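Local coordinates for 5'-methylthioadenosine nucleosidase / s-adenosylhomocysteine nucleosidase (Brucella melitensis bv. 1, PDB 4PR3), which is a nucleosidase of the phosphorylase superfamily that holds adenine in a pocket of its alpha/beta fold, at residues P124-P129 against E169-L174. Numbering follows the deposited sequence.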
# COMPACT_ATOMS: atom_id res chain seq x y z
N PRO A 124 8.51 4.99 -10.12
CA PRO A 124 9.37 6.17 -10.23
C PRO A 124 10.12 6.50 -8.94
O PRO A 124 9.59 6.29 -7.85
CB PRO A 124 8.38 7.30 -10.56
CG PRO A 124 7.26 6.61 -11.24
CD PRO A 124 7.13 5.28 -10.56
N PHE A 125 11.34 7.01 -9.08
CA PHE A 125 12.17 7.47 -7.96
C PHE A 125 12.49 6.37 -6.96
O PHE A 125 12.81 6.64 -5.80
CB PHE A 125 11.53 8.66 -7.25
CG PHE A 125 11.34 9.86 -8.13
CD1 PHE A 125 12.40 10.71 -8.40
CD2 PHE A 125 10.11 10.14 -8.69
CE1 PHE A 125 12.23 11.82 -9.21
CE2 PHE A 125 9.93 11.24 -9.50
CZ PHE A 125 10.99 12.08 -9.76
N LEU A 126 12.42 5.13 -7.41
CA LEU A 126 12.71 3.99 -6.56
C LEU A 126 13.58 3.05 -7.36
O LEU A 126 13.20 2.64 -8.46
CB LEU A 126 11.42 3.29 -6.16
CG LEU A 126 11.55 2.04 -5.28
CD1 LEU A 126 12.17 2.40 -3.94
CD2 LEU A 126 10.20 1.37 -5.10
N ASP A 127 14.74 2.68 -6.83
CA ASP A 127 15.61 1.83 -7.61
C ASP A 127 15.21 0.42 -7.23
O ASP A 127 15.64 -0.11 -6.20
CB ASP A 127 17.07 2.09 -7.24
CG ASP A 127 18.05 1.64 -8.31
OD1 ASP A 127 17.77 1.87 -9.50
OD2 ASP A 127 19.10 1.08 -7.94
N LEU A 128 14.39 -0.18 -8.08
CA LEU A 128 13.99 -1.57 -7.98
C LEU A 128 13.64 -2.00 -9.39
O LEU A 128 13.12 -1.19 -10.16
CB LEU A 128 12.80 -1.70 -7.04
CG LEU A 128 12.83 -2.82 -5.99
CD1 LEU A 128 14.13 -2.80 -5.21
CD2 LEU A 128 11.64 -2.68 -5.05
N PRO A 129 13.89 -3.26 -9.75
CA PRO A 129 13.45 -3.65 -11.09
C PRO A 129 11.95 -3.93 -11.08
O PRO A 129 11.33 -3.87 -10.02
CB PRO A 129 14.23 -4.93 -11.36
CG PRO A 129 14.47 -5.51 -10.00
CD PRO A 129 14.63 -4.34 -9.07
N GLU A 169 -1.31 -9.16 -1.68
CA GLU A 169 -0.56 -8.74 -0.49
C GLU A 169 0.96 -8.63 -0.65
O GLU A 169 1.54 -7.59 -0.36
CB GLU A 169 -0.90 -9.61 0.72
CG GLU A 169 -2.23 -9.28 1.37
CD GLU A 169 -3.40 -9.96 0.69
OE1 GLU A 169 -3.26 -11.15 0.32
OE2 GLU A 169 -4.45 -9.30 0.52
N THR A 170 1.57 -9.73 -1.07
CA THR A 170 3.01 -9.96 -0.93
C THR A 170 3.94 -8.80 -1.30
O THR A 170 4.85 -8.49 -0.53
CB THR A 170 3.43 -11.20 -1.74
OG1 THR A 170 2.65 -12.32 -1.31
CG2 THR A 170 4.91 -11.51 -1.54
N TYR A 171 3.72 -8.15 -2.44
CA TYR A 171 4.59 -7.03 -2.82
C TYR A 171 4.55 -5.90 -1.78
O TYR A 171 5.56 -5.24 -1.54
CB TYR A 171 4.24 -6.48 -4.21
CG TYR A 171 5.06 -5.28 -4.60
CD1 TYR A 171 6.27 -5.43 -5.27
CD2 TYR A 171 4.64 -3.99 -4.30
CE1 TYR A 171 7.04 -4.33 -5.62
CE2 TYR A 171 5.39 -2.89 -4.65
CZ TYR A 171 6.59 -3.07 -5.31
OH TYR A 171 7.34 -1.97 -5.65
N ALA A 172 3.39 -5.69 -1.19
CA ALA A 172 3.26 -4.68 -0.15
C ALA A 172 4.04 -5.09 1.10
O ALA A 172 4.60 -4.25 1.80
CB ALA A 172 1.79 -4.45 0.18
N CYS A 173 4.07 -6.39 1.37
CA CYS A 173 4.84 -6.92 2.49
C CYS A 173 6.32 -6.70 2.26
O CYS A 173 7.06 -6.34 3.18
CB CYS A 173 4.57 -8.41 2.68
SG CYS A 173 2.88 -8.82 3.16
N LEU A 174 6.75 -6.92 1.03
CA LEU A 174 8.15 -6.79 0.65
C LEU A 174 8.68 -5.39 0.91
O LEU A 174 9.72 -5.22 1.54
CB LEU A 174 8.35 -7.15 -0.82
CG LEU A 174 9.80 -7.08 -1.29
CD1 LEU A 174 10.66 -8.03 -0.48
CD2 LEU A 174 9.90 -7.40 -2.77
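Tyr171 meets Leu126 and Leu128 through the end of its side chain, and following it outward from the helix shows how late the contact begins. Tyr171 CB is still 8.4 Å from Leu128 CD2, so the base of the tyrosine has no partner in 124-129. With CG anti to the backbone N (chi1 177°), the ring is carried away from the helix backbone toward that loop. On the CD1/CE1 side of the ring the gap closes: Tyr171 CE1 lies 4.9 Å from Leu128 CD2, still short of full contact. Tyr171 CZ stands 5.1 Å from Leu128 CD2, and only Tyr171 OH reaches both leucines, with Leu126 CD2 and Leu128 CD2 each at 4.4 Å.

The two methyls approach the hydroxyl differently. Leu126 CD2 lies almost ahead of the C-O bond of Tyr171, the angle at OH from CZ being 158°, whereas for Leu128 CD2, to one side of Tyr171 OH, it is 112°. Leu126 CD2 and Leu128 CD2, 4.3 Å apart, stand on the same side of the ring plane. This is a loose van der Waals approach of two methyls to a phenol oxygen, without a hydrogen bond between the segments and with 74 Å² buried. Leu174, one turn further on, points toward the loop, but its CD2 stops 5.5 Å from Leu128 CD2.

The tyrosine side chain is about 12 Å from the bound adenine. Other neighbours contribute to its burial: the ring stacks with Tyr108 and touches Val106, both in strand 100-108, while Val61 of the second subunit packs against it. The loop between strands 100-108 and 132-133 thus faces the N-terminal half of helix 170-180, where Arg175 touches both leucines and Gln178 touches Leu128, beside the second subunit.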